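Local coordinates for protein homoserine O-acetyltransferase (Bacillus anthracis str. 'Ames Ancestor', PDB 3I1I) that probably transfers the acetyl group of acetyl-CoA to the side-chain hydroxyl of homoserine, a step on one route to methionine, at residues 70-74 against 358-362; 179-185 against 320-326; 230-236 against 347-352; 241-247 against 259-264. One frame throughout, in Å; residues are numbered along the deposited sequence. Where two conformers were deposited one is given.

Interaction 1 (70-74 against 358-362)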
# COMPACT_ATOMS: atom_id res chain seq x y z
N TRP A 70 6.76 7.71 -25.89
CA TRP A 70 5.57 7.14 -25.25
C TRP A 70 4.21 7.46 -25.91
O TRP A 70 3.20 6.79 -25.63
CB TRP A 70 5.60 7.47 -23.77
CG TRP A 70 5.73 8.89 -23.46
CD1 TRP A 70 6.87 9.55 -23.13
CD2 TRP A 70 4.68 9.86 -23.48
NE1 TRP A 70 6.60 10.88 -22.93
CE2 TRP A 70 5.26 11.10 -23.13
CE3 TRP A 70 3.31 9.80 -23.73
CZ2 TRP A 70 4.50 12.30 -23.03
CZ3 TRP A 70 2.54 11.00 -23.62
CH2 TRP A 70 3.16 12.23 -23.29
N TRP A 71 4.16 8.45 -26.79
CA TRP A 71 2.94 8.78 -27.55
C TRP A 71 3.24 8.78 -29.05
O TRP A 71 2.60 9.52 -29.84
CB TRP A 71 2.34 10.13 -27.10
CG TRP A 71 1.00 10.08 -26.42
CD1 TRP A 71 0.34 8.96 -25.99
CD2 TRP A 71 0.18 11.19 -26.03
NE1 TRP A 71 -0.85 9.31 -25.39
CE2 TRP A 71 -0.97 10.67 -25.39
CE3 TRP A 71 0.31 12.58 -26.15
CZ2 TRP A 71 -1.99 11.47 -24.90
CZ3 TRP A 71 -0.71 13.40 -25.67
CH2 TRP A 71 -1.85 12.84 -25.05
N ASP A 72 4.17 7.92 -29.46
CA ASP A 72 4.65 7.91 -30.84
C ASP A 72 3.53 7.68 -31.84
O ASP A 72 3.53 8.27 -32.92
CB ASP A 72 5.74 6.87 -31.06
CG ASP A 72 6.40 7.01 -32.43
OD1 ASP A 72 7.23 7.95 -32.62
OD2 ASP A 72 6.06 6.20 -33.32
N GLY A 73 2.57 6.83 -31.48
CA GLY A 73 1.45 6.57 -32.35
C GLY A 73 0.59 7.77 -32.69
O GLY A 73 -0.11 7.75 -33.70
N LEU A 74 0.58 8.79 -31.83
CA LEU A 74 -0.21 10.03 -32.05
C LEU A 74 0.57 11.11 -32.77
O LEU A 74 -0.02 11.99 -33.38
CB LEU A 74 -0.67 10.65 -30.72
CG LEU A 74 -2.05 10.29 -30.20
CD1 LEU A 74 -2.23 10.93 -28.81
CD2 LEU A 74 -3.20 10.65 -31.19
N ILE A 358 -4.44 4.73 -28.26
CA ILE A 358 -4.44 5.86 -29.16
C ILE A 358 -5.48 5.74 -30.23
O ILE A 358 -6.16 6.70 -30.54
CB ILE A 358 -2.98 5.99 -29.77
CG1 ILE A 358 -2.20 6.95 -28.92
CG2 ILE A 358 -2.95 6.37 -31.28
CD1 ILE A 358 -2.22 6.62 -27.48
N HIS A 359 -5.67 4.56 -30.79
CA HIS A 359 -6.67 4.36 -31.84
C HIS A 359 -8.06 4.76 -31.41
O HIS A 359 -8.87 5.14 -32.22
CB HIS A 359 -6.67 2.91 -32.40
CG HIS A 359 -7.09 1.85 -31.43
ND1 HIS A 359 -6.29 1.44 -30.37
CD2 HIS A 359 -8.21 1.08 -31.38
CE1 HIS A 359 -6.92 0.48 -29.71
NE2 HIS A 359 -8.07 0.23 -30.30
N LEU A 360 -8.33 4.71 -30.12
CA LEU A 360 -9.70 5.02 -29.62
C LEU A 360 -10.07 6.51 -29.70
O LEU A 360 -11.26 6.85 -29.73
CB LEU A 360 -9.91 4.49 -28.19
CG LEU A 360 -9.83 2.95 -28.03
CD1 LEU A 360 -9.88 2.52 -26.56
CD2 LEU A 360 -10.95 2.24 -28.85
N PHE A 361 -9.06 7.38 -29.75
CA PHE A 361 -9.29 8.84 -29.74
C PHE A 361 -8.48 9.69 -30.74
O PHE A 361 -8.67 10.90 -30.77
CB PHE A 361 -9.12 9.42 -28.31
CG PHE A 361 -7.75 9.22 -27.69
CD1 PHE A 361 -6.78 10.22 -27.76
CD2 PHE A 361 -7.44 8.03 -26.99
CE1 PHE A 361 -5.53 10.05 -27.18
CE2 PHE A 361 -6.17 7.85 -26.41
CZ PHE A 361 -5.23 8.86 -26.49
N GLU A 362 -7.60 9.07 -31.54
CA GLU A 362 -6.75 9.86 -32.45
C GLU A 362 -7.60 10.66 -33.44
O GLU A 362 -7.27 11.79 -33.79
CB GLU A 362 -5.78 8.97 -33.21
CG GLU A 362 -6.44 8.05 -34.23
CD GLU A 362 -5.52 6.98 -34.78
OE1 GLU A 362 -4.28 7.19 -34.85
OE2 GLU A 362 -6.03 5.91 -35.19
O HOH W 1 -2.19 9.09 -34.87
O HOH W 2 -1.37 5.61 -35.52

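Interaction 2 (179-185 against 320-326). With PO4 (phosphate ion), chain C.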
# COMPACT_ATOMS: atom_id res chain seq x y z
N ILE A 179 -7.14 11.16 -19.82
CA ILE A 179 -7.13 10.37 -18.54
C ILE A 179 -6.64 11.17 -17.33
O ILE A 179 -5.71 10.78 -16.66
CB ILE A 179 -6.37 9.02 -18.69
CG1 ILE A 179 -4.92 9.22 -19.20
CG2 ILE A 179 -7.14 8.12 -19.66
CD1 ILE A 179 -3.99 8.08 -18.85
N THR A 180 -7.30 12.30 -17.07
CA THR A 180 -6.90 13.24 -16.04
C THR A 180 -8.17 13.83 -15.32
O THR A 180 -9.30 13.47 -15.62
CB THR A 180 -6.00 14.38 -16.65
OG1 THR A 180 -5.32 15.11 -15.61
CG2 THR A 180 -6.83 15.35 -17.52
N ASN A 181 -7.95 14.76 -14.38
CA ASN A 181 -9.03 15.43 -13.63
C ASN A 181 -8.52 16.76 -13.10
O ASN A 181 -7.29 16.94 -12.95
CB ASN A 181 -9.49 14.58 -12.44
CG ASN A 181 -10.60 13.64 -12.80
OD1 ASN A 181 -11.56 14.05 -13.45
ND2 ASN A 181 -10.49 12.38 -12.40
N PRO A 182 -9.44 17.71 -12.83
CA PRO A 182 -9.03 19.02 -12.37
C PRO A 182 -8.48 19.00 -10.95
O PRO A 182 -7.81 19.95 -10.54
CB PRO A 182 -10.31 19.86 -12.45
CG PRO A 182 -11.40 18.89 -12.49
CD PRO A 182 -10.89 17.62 -13.03
N GLN A 183 -8.82 17.96 -10.20
CA GLN A 183 -8.41 17.81 -8.80
C GLN A 183 -8.14 16.35 -8.58
O GLN A 183 -8.97 15.54 -8.96
CB GLN A 183 -9.53 18.27 -7.86
CG GLN A 183 -9.92 19.73 -8.02
CD GLN A 183 -11.11 20.14 -7.13
OE1 GLN A 183 -12.20 19.58 -7.27
NE2 GLN A 183 -10.91 21.14 -6.26
N ASN A 184 -7.00 15.99 -8.01
CA ASN A 184 -6.69 14.58 -7.90
C ASN A 184 -7.73 13.96 -6.95
O ASN A 184 -7.92 14.44 -5.84
CB ASN A 184 -5.29 14.33 -7.39
CG ASN A 184 -4.83 12.91 -7.69
OD1 ASN A 184 -4.82 12.53 -8.85
ND2 ASN A 184 -4.45 12.13 -6.66
N PRO A 185 -8.42 12.92 -7.40
CA PRO A 185 -9.43 12.33 -6.52
C PRO A 185 -8.85 11.91 -5.19
O PRO A 185 -7.68 11.53 -5.11
CB PRO A 185 -9.91 11.11 -7.29
CG PRO A 185 -9.67 11.49 -8.72
CD PRO A 185 -8.36 12.25 -8.70
N LEU A 320 -8.04 5.25 -11.52
CA LEU A 320 -7.19 6.30 -10.92
C LEU A 320 -7.84 7.64 -11.09
O LEU A 320 -7.76 8.48 -10.21
CB LEU A 320 -5.79 6.35 -11.54
CG LEU A 320 -4.86 5.22 -11.14
CD1 LEU A 320 -3.72 5.16 -12.16
CD2 LEU A 320 -4.34 5.41 -9.69
N GLN A 321 -8.50 7.83 -12.22
CA GLN A 321 -9.08 9.10 -12.56
C GLN A 321 -10.53 8.91 -13.02
O GLN A 321 -10.82 8.84 -14.22
CB GLN A 321 -8.25 9.76 -13.67
CG GLN A 321 -6.81 10.20 -13.24
CD GLN A 321 -6.81 11.17 -12.08
OE1 GLN A 321 -7.81 11.85 -11.79
NE2 GLN A 321 -5.72 11.19 -11.36
N PRO A 322 -11.45 8.81 -12.05
CA PRO A 322 -12.85 8.57 -12.37
C PRO A 322 -13.40 9.63 -13.30
O PRO A 322 -13.20 10.83 -13.10
CB PRO A 322 -13.52 8.64 -11.02
CG PRO A 322 -12.46 8.22 -10.06
CD PRO A 322 -11.23 8.84 -10.60
N SER A 323 -14.10 9.21 -14.32
CA SER A 323 -14.47 10.14 -15.35
C SER A 323 -15.58 11.11 -14.92
O SER A 323 -15.78 12.16 -15.54
CB SER A 323 -14.89 9.36 -16.59
OG SER A 323 -16.14 8.81 -16.37
N ARG A 324 -16.32 10.81 -13.85
CA ARG A 324 -17.41 11.73 -13.51
C ARG A 324 -16.94 13.19 -13.32
O ARG A 324 -17.67 14.11 -13.59
CB ARG A 324 -18.22 11.28 -12.29
CG ARG A 324 -17.42 11.35 -11.03
CD ARG A 324 -18.18 10.73 -9.88
NE ARG A 324 -19.34 11.52 -9.51
CZ ARG A 324 -20.43 11.06 -8.91
NH1 ARG A 324 -20.55 9.79 -8.57
NH2 ARG A 324 -21.39 11.89 -8.61
N TYR A 325 -15.72 13.41 -12.85
CA TYR A 325 -15.27 14.78 -12.60
C TYR A 325 -14.88 15.47 -13.90
O TYR A 325 -14.85 16.69 -13.93
CB TYR A 325 -14.12 14.81 -11.59
CG TYR A 325 -14.46 14.02 -10.35
CD1 TYR A 325 -15.44 14.46 -9.48
CD2 TYR A 325 -13.86 12.79 -10.11
CE1 TYR A 325 -15.81 13.72 -8.36
CE2 TYR A 325 -14.18 12.04 -8.98
CZ TYR A 325 -15.16 12.49 -8.11
OH TYR A 325 -15.51 11.74 -7.01
N ASN A 326 -14.63 14.73 -14.99
CA ASN A 326 -14.46 15.40 -16.29
C ASN A 326 -15.81 16.03 -16.72
O ASN A 326 -15.85 17.17 -17.24
CB ASN A 326 -13.98 14.45 -17.38
CG ASN A 326 -12.50 14.10 -17.30
OD1 ASN A 326 -11.92 13.75 -18.32
ND2 ASN A 326 -11.88 14.19 -16.12
P PO4 C . -18.59 6.65 -9.47
O1 PO4 C . -17.30 7.32 -9.88
O2 PO4 C . -19.18 7.37 -8.28
O3 PO4 C . -18.37 5.19 -9.11
O4 PO4 C . -19.58 6.68 -10.61
O HOH W 3 -9.35 13.14 -18.88
O HOH W 4 -10.76 10.99 -16.12

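Interaction 3 (230-236 against 347-352)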
# COMPACT_ATOMS: atom_id res chain seq x y z
N ASN A 230 -3.70 -0.16 -10.00
CA ASN A 230 -4.87 0.65 -10.38
C ASN A 230 -4.83 1.20 -11.80
O ASN A 230 -5.74 1.95 -12.23
CB ASN A 230 -5.05 1.79 -9.36
CG ASN A 230 -5.56 1.27 -8.02
OD1 ASN A 230 -6.75 0.84 -7.91
ND2 ASN A 230 -4.63 1.21 -7.02
N ALA A 231 -3.79 0.80 -12.53
CA ALA A 231 -3.55 1.35 -13.86
C ALA A 231 -4.46 0.76 -14.93
O ALA A 231 -4.60 1.36 -15.97
CB ALA A 231 -2.07 1.21 -14.26
N PHE A 232 -5.11 -0.37 -14.66
CA PHE A 232 -5.92 -1.07 -15.68
C PHE A 232 -7.33 -1.32 -15.11
O PHE A 232 -7.59 -0.99 -13.96
CB PHE A 232 -5.28 -2.39 -16.10
CG PHE A 232 -3.87 -2.26 -16.69
CD1 PHE A 232 -3.68 -2.20 -18.05
CD2 PHE A 232 -2.76 -2.25 -15.87
CE1 PHE A 232 -2.37 -2.07 -18.61
CE2 PHE A 232 -1.45 -2.13 -16.39
CZ PHE A 232 -1.26 -2.04 -17.78
N ASP A 233 -8.24 -1.88 -15.90
CA ASP A 233 -9.54 -2.37 -15.39
C ASP A 233 -9.28 -3.61 -14.55
O ASP A 233 -8.30 -4.31 -14.76
CB ASP A 233 -10.43 -2.80 -16.55
CG ASP A 233 -11.83 -3.22 -16.12
OD1 ASP A 233 -12.69 -2.34 -15.86
OD2 ASP A 233 -12.09 -4.45 -16.07
N GLU A 234 -10.17 -3.90 -13.58
CA GLU A 234 -9.97 -5.07 -12.75
C GLU A 234 -9.88 -6.38 -13.56
O GLU A 234 -9.09 -7.28 -13.25
CB GLU A 234 -11.05 -5.17 -11.67
CG GLU A 234 -12.45 -5.43 -12.14
CD GLU A 234 -12.73 -6.90 -12.41
OE1 GLU A 234 -13.83 -7.16 -12.91
OE2 GLU A 234 -11.86 -7.76 -12.14
N HIS A 235 -10.66 -6.47 -14.60
CA HIS A 235 -10.68 -7.66 -15.38
C HIS A 235 -9.38 -7.89 -16.15
O HIS A 235 -9.03 -9.03 -16.47
CB HIS A 235 -11.86 -7.65 -16.34
CG HIS A 235 -12.21 -9.01 -16.83
ND1 HIS A 235 -12.24 -9.34 -18.17
CD2 HIS A 235 -12.49 -10.15 -16.15
CE1 HIS A 235 -12.56 -10.62 -18.29
NE2 HIS A 235 -12.72 -11.13 -17.08
N PHE A 236 -8.65 -6.82 -16.44
CA PHE A 236 -7.34 -6.97 -17.03
C PHE A 236 -6.46 -7.85 -16.16
O PHE A 236 -5.78 -8.71 -16.70
CB PHE A 236 -6.66 -5.62 -17.25
CG PHE A 236 -5.25 -5.73 -17.76
CD1 PHE A 236 -5.00 -5.82 -19.11
CD2 PHE A 236 -4.18 -5.77 -16.87
CE1 PHE A 236 -3.68 -5.92 -19.60
CE2 PHE A 236 -2.88 -5.88 -17.32
CZ PHE A 236 -2.61 -5.94 -18.71
N SER A 347 -12.12 0.76 -22.44
CA SER A 347 -11.09 -0.20 -22.69
C SER A 347 -10.79 -1.01 -21.45
O SER A 347 -10.83 -0.49 -20.34
CB SER A 347 -9.82 0.53 -23.14
OG SER A 347 -8.72 -0.33 -23.04
N ILE A 348 -10.46 -2.28 -21.66
CA ILE A 348 -10.04 -3.15 -20.60
C ILE A 348 -8.76 -2.63 -20.01
O ILE A 348 -8.43 -2.95 -18.87
CB ILE A 348 -9.85 -4.62 -21.10
CG1 ILE A 348 -9.67 -5.57 -19.90
CG2 ILE A 348 -8.68 -4.74 -22.12
CD1 ILE A 348 -9.82 -7.00 -20.23
N ASN A 349 -8.05 -1.80 -20.76
CA ASN A 349 -6.82 -1.16 -20.24
C ASN A 349 -6.97 -0.05 -19.22
O ASN A 349 -5.96 0.44 -18.69
CB ASN A 349 -5.98 -0.65 -21.38
CG ASN A 349 -5.32 -1.76 -22.13
OD1 ASN A 349 -4.90 -2.75 -21.53
ND2 ASN A 349 -5.23 -1.62 -23.45
N GLY A 350 -8.19 0.36 -18.93
CA GLY A 350 -8.43 1.34 -17.87
C GLY A 350 -7.65 2.63 -18.11
O GLY A 350 -7.64 3.15 -19.25
N HIS A 351 -6.97 3.11 -17.07
CA HIS A 351 -6.17 4.32 -17.14
C HIS A 351 -5.17 4.29 -18.30
O HIS A 351 -5.01 5.29 -19.00
CB HIS A 351 -5.40 4.46 -15.84
CG HIS A 351 -4.68 5.75 -15.68
ND1 HIS A 351 -5.33 6.98 -15.62
CD2 HIS A 351 -3.36 6.01 -15.57
CE1 HIS A 351 -4.42 7.93 -15.47
NE2 HIS A 351 -3.22 7.37 -15.44
N MSE A 352 -4.51 3.15 -18.51
CA MSE A 352 -3.46 3.01 -19.52
C MSE A 352 -4.00 3.05 -20.95
O MSE A 352 -3.22 3.12 -21.89
CB MSE A 352 -2.70 1.70 -19.32
CG MSE A 352 -1.95 1.58 -18.01
SE MSE A 352 -0.86 3.19 -17.67
CE MSE A 352 0.40 3.15 -19.09
O HOH W 5 -7.54 1.81 -14.23

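Interaction 4 (241-247 against 259-264)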
# COMPACT_ATOMS: atom_id res chain seq x y z
N TYR A 241 -3.01 -12.16 -15.34
CA TYR A 241 -2.30 -12.93 -14.32
C TYR A 241 -3.30 -13.84 -13.61
O TYR A 241 -3.64 -13.65 -12.42
CB TYR A 241 -1.57 -11.97 -13.35
CG TYR A 241 -0.96 -10.80 -14.06
CD1 TYR A 241 -1.66 -9.59 -14.16
CD2 TYR A 241 0.29 -10.91 -14.70
CE1 TYR A 241 -1.14 -8.52 -14.84
CE2 TYR A 241 0.82 -9.84 -15.40
CZ TYR A 241 0.10 -8.64 -15.46
OH TYR A 241 0.60 -7.57 -16.14
N PRO A 242 -3.80 -14.85 -14.33
CA PRO A 242 -4.93 -15.60 -13.79
C PRO A 242 -4.52 -16.47 -12.61
O PRO A 242 -3.37 -16.89 -12.48
CB PRO A 242 -5.36 -16.49 -14.98
CG PRO A 242 -4.10 -16.72 -15.77
CD PRO A 242 -3.22 -15.49 -15.53
N ARG A 243 -5.49 -16.74 -11.76
CA ARG A 243 -5.25 -17.61 -10.62
C ARG A 243 -4.95 -19.05 -11.06
O ARG A 243 -5.62 -19.61 -11.88
CB ARG A 243 -6.48 -17.57 -9.71
CG ARG A 243 -6.26 -18.21 -8.35
CD ARG A 243 -7.51 -17.99 -7.44
NE ARG A 243 -7.55 -16.64 -6.90
CZ ARG A 243 -6.93 -16.25 -5.78
NH1 ARG A 243 -6.21 -17.09 -5.07
NH2 ARG A 243 -7.04 -14.98 -5.35
N ASN A 244 -3.92 -19.63 -10.48
CA ASN A 244 -3.62 -21.06 -10.63
C ASN A 244 -4.28 -21.80 -9.46
O ASN A 244 -3.84 -21.68 -8.32
CB ASN A 244 -2.12 -21.27 -10.63
CG ASN A 244 -1.73 -22.74 -10.69
OD1 ASN A 244 -2.51 -23.65 -10.35
ND2 ASN A 244 -0.51 -22.98 -11.10
N SER A 245 -5.32 -22.58 -9.77
CA SER A 245 -6.09 -23.27 -8.75
C SER A 245 -5.56 -24.66 -8.38
O SER A 245 -6.21 -25.38 -7.62
CB SER A 245 -7.54 -23.41 -9.22
OG SER A 245 -8.09 -22.13 -9.42
N ILE A 246 -4.37 -24.99 -8.86
CA ILE A 246 -3.77 -26.27 -8.62
C ILE A 246 -2.58 -26.12 -7.69
O ILE A 246 -2.48 -26.86 -6.78
CB ILE A 246 -3.34 -26.94 -9.96
CG1 ILE A 246 -4.57 -27.14 -10.85
CG2 ILE A 246 -2.64 -28.27 -9.72
CD1 ILE A 246 -5.69 -27.98 -10.23
N GLU A 247 -1.68 -25.16 -7.89
CA GLU A 247 -0.47 -25.07 -7.05
C GLU A 247 -0.82 -25.09 -5.54
O GLU A 247 -1.78 -24.42 -5.10
CB GLU A 247 0.37 -23.84 -7.42
CG GLU A 247 -0.30 -22.50 -7.13
CD GLU A 247 0.54 -21.27 -7.49
OE1 GLU A 247 1.76 -21.40 -7.84
OE2 GLU A 247 -0.05 -20.15 -7.41
N SER A 259 1.36 -17.68 -8.12
CA SER A 259 2.01 -17.42 -9.39
C SER A 259 1.65 -16.03 -9.88
O SER A 259 2.46 -15.39 -10.51
CB SER A 259 1.61 -18.46 -10.43
OG SER A 259 0.20 -18.46 -10.63
N PHE A 260 0.44 -15.55 -9.58
CA PHE A 260 0.12 -14.16 -9.98
C PHE A 260 0.99 -13.17 -9.21
O PHE A 260 1.48 -12.22 -9.82
CB PHE A 260 -1.37 -13.81 -9.96
CG PHE A 260 -2.04 -13.93 -8.62
CD1 PHE A 260 -2.01 -12.90 -7.73
CD2 PHE A 260 -2.76 -15.09 -8.30
CE1 PHE A 260 -2.65 -13.02 -6.46
CE2 PHE A 260 -3.39 -15.24 -7.05
CZ PHE A 260 -3.35 -14.19 -6.13
N GLU A 261 1.26 -13.44 -7.92
CA GLU A 261 2.12 -12.55 -7.16
C GLU A 261 3.54 -12.51 -7.76
O GLU A 261 4.15 -11.43 -7.82
CB GLU A 261 2.19 -12.95 -5.70
CG GLU A 261 0.96 -12.58 -4.87
CD GLU A 261 1.00 -13.18 -3.47
OE1 GLU A 261 0.89 -14.42 -3.32
OE2 GLU A 261 1.14 -12.38 -2.51
N LYS A 262 4.04 -13.68 -8.19
CA LYS A 262 5.34 -13.78 -8.85
C LYS A 262 5.41 -13.00 -10.16
O LYS A 262 6.35 -12.24 -10.36
CB LYS A 262 5.69 -15.23 -9.14
CG LYS A 262 6.20 -15.97 -7.93
CD LYS A 262 6.38 -17.45 -8.18
CE LYS A 262 6.69 -18.14 -6.87
NZ LYS A 262 6.68 -19.65 -7.03
N GLU A 263 4.44 -13.19 -11.04
CA GLU A 263 4.40 -12.44 -12.30
C GLU A 263 4.40 -10.93 -12.00
O GLU A 263 5.28 -10.21 -12.44
CB GLU A 263 3.22 -12.85 -13.18
CG GLU A 263 3.29 -14.33 -13.57
CD GLU A 263 1.93 -15.05 -13.86
OE1 GLU A 263 2.01 -16.21 -14.35
OE2 GLU A 263 0.80 -14.50 -13.61
N ILE A 264 3.48 -10.47 -11.16
CA ILE A 264 3.39 -9.05 -10.85
C ILE A 264 4.63 -8.52 -10.13
O ILE A 264 5.08 -7.44 -10.44
CB ILE A 264 2.08 -8.70 -10.11
CG1 ILE A 264 0.89 -8.95 -11.04
CG2 ILE A 264 2.09 -7.27 -9.61
CD1 ILE A 264 -0.45 -9.19 -10.36

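Interaction 1 (70-74 against 358-362)
Apolar packing between Ile358 and the pair Trp71 and Leu74 carries most of this contact, and no direct hydrogen bond joins the two segments. The longer branch of Ile358 lies with CG1 against Leu74 CG (3.6 Å) and ends with CD1 3.7 Å from Trp71 NE1, while CG2 rests near the carbonyl of Gly73. The two methyls of Leu74 diverge, CD1 going to Phe361 CE1 (3.8 Å) and CD2 to Glu362 CB (3.7 Å). That same CD1 sits over the centre of one face of the Trp71 ring and Trp70 lies against the opposite face, so the indole is sandwiched between the two and its tilt restricted. Phe361 CG lies between the backbone N and the carbonyl carbon (chi1 60°), which goes with its ring reaching Leu74 and, at the ring edge, Trp71 CZ2. In this alpha/beta hydrolase fold the contact joins the loop that follows strand 44-48 to the loop leading into helix 362-370, with Phe361 at the N-cap position. Trp71 also packs on strand 150-154, and its NE1 donates to Gly354 O, so the polar edge of this buried indole is satisfied.

The polar link runs through water. Water 1 donates to Gly73 O at 2.7 Å and to Glu362 OE1 at 2.8 Å, bridging a backbone carbonyl and a carboxylate that stand 4.4 Å apart.

Interaction 2 (179-185 against 320-326)
A relay of four side-chain amides, Asn326, Asn181, Gln321 and Asn184, threads back and forth between the two segments. Asn326 ND2 donates an almost straight bond to Thr180 O (2.7 Å, 169°), lying in the plane of its own amide, and reaches Asn181 OD1 only through a weak, bent one. Asn181 passes the relay on with ND2, which donates to Gln321 OE1 (2.8 Å) in the carbonyl plane of the glutamine and to Pro322 O at 3.2 Å. Both ND2 bonds go to the 320-326 segment, so the rotation of this buried amide is well fixed. Gln321 NE2 then donates a hydrogen bond to Asn184 OD1 (3.0 Å). The bend at chi2 (-58°) turns the glutamine amide across the loop so that its two ends meet different asparagines.

The segments follow strands 174-178 and 309-313, neighbours in the central sheet of the alpha/beta hydrolase fold. Asp318, the acid of a probable Ser-His-Asp triad, receives the backbone N-H of both Leu320 and Gln321.

Apolar contact is slight: Pro185 CG packs on Pro322 CD at 3.6 Å. Pro185 CD lies beside the polar Gln321 OE1. Thr180 N donates to one water, which probably also meets Asn326 OD1; a second water lies within bonding distance of Thr180 O and Gln321 O. Farther out, Tyr325 OH is hydrogen-bonded to Glu234 OE2 of the second subunit, and Arg324 NH1 donates to a phosphate ion, probably from the crystallisation liquor, that meets the edge of its guanidinium group.

Interaction 3 (230-236 against 347-352)
Ala231 O receives the backbone N-H of Met352 (3.1 Å), a bond that lies nearly along the C=O axis and ties the 230-236 segment to the loop bearing the probable catalytic histidine of this alpha/beta hydrolase fold, His351. A second backbone bond, Asp233 N to Ile348 O at 3.2 Å, comes from above the carbonyl plane, not along a lone pair. Between the two, Phe232 CA makes a C-H...O contact with Asn349 O. Gly350, with a positive phi that glycine takes readily, brings no side chain between the backbones, which close to 4.1 Å between its CA and that of Phe232.

The aromatic layer comes next. Met352, present as selenomethionine, has CG beside its backbone N (chi1 -63°), which sets CG over one face of the Phe232 ring, 3.9 Å from the centroid, in a CH-pi contact. Phe236 covers the opposite face, and Asn349 OD1 sits at the ring's edge in its plane. Ile348 reaches across the start of helix 234-240, with CD1 3.9 Å from His235 ND1 and CG1 near Phe236 CB.

What positions these groups lies one step farther out. A type I turn from Ser347 to Gly350, reinforced by an ST turn at Ser347 OG, shapes the histidine loop, and Asn349 ND2 donates to Asp357. His351 is itself hydrogen-bonded to Asp318 through ND1 and to Ser155 through NE2, a triad-like geometry. At the helix start Asp233 is the N-cap, its OD2 taking the N-H of His235 at 2.9 Å from above the carboxylate plane.

Interaction 4 (241-247 against 259-264)
Tyr241, where the chain leaves helix 234-240, packs against the first turns of helix 259-270; an Asx turn at Asn244 lies in the segment that follows, from which Glu247 reaches the start of that helix. Ile264 packs on one face of the tyrosine ring: CG1 stands over its centre in a CH-pi contact, 4.0 Å from the centroid and 12° off the normal. Glu263 OE2 comes instead to the ring edge, in the ring plane, 3.5 Å from Tyr241 CB.

Phe260 is pressed against the tyrosine at its base, with CB 3.4 Å from Tyr241 O. Its CG lies between the backbone N and the carbonyl carbon (chi1 61°), which carries the ring over to Arg243. The two side chains run side by side, and Phe260 CE2 sits over the centre of one guanidinium face, although the two planes are inclined by 68°. The guanidinium N-H groups serve a different partner: NH2 donates to Asn184 O and NH1 to Leu288 O, both of the second subunit, and Phe260 packs on Ile186 of that subunit, so this contact extends into the subunit interface.

Ser259 opens the helix. Glu247 OE2 accepts its backbone N-H at 2.9 Å through the syn lone pair, placing a carboxylate at the N-terminal end of the helix, where the helix dipole would probably favour negative charge. Asn244 shapes the turn that leads into Glu247. Asn244 OD1 takes the N-H of Ile246 in the carbonyl plane, with Ile246 N at 2.7 Å, and from above that plane it takes Glu247 N at 3.0 Å.

Overall arrangement
Interaction 2 is the most buried of the four and the richest in side-chain hydrogen bonds. Interaction 1 is apolar with a water bridge, interaction 3 rests on backbone bonds and aromatic packing, and interaction 4 adds a carboxylate at a helix start. Interactions 2 and 3 touch where Ile179 and Leu320 pack against the histidine loop, so both lie beside His351 of the probable triad. Interaction 1 borders interaction 3 through Leu360 and Ser347, on the loops flanking helix 353-356. Interaction 4 lies farthest out, its centre about 31 Å from the centre of the chain, and meets interaction 3 where Phe236 packs on Tyr241. Interactions 2, 3 and 4 also face the second subunit; interaction 1 touches no other chain.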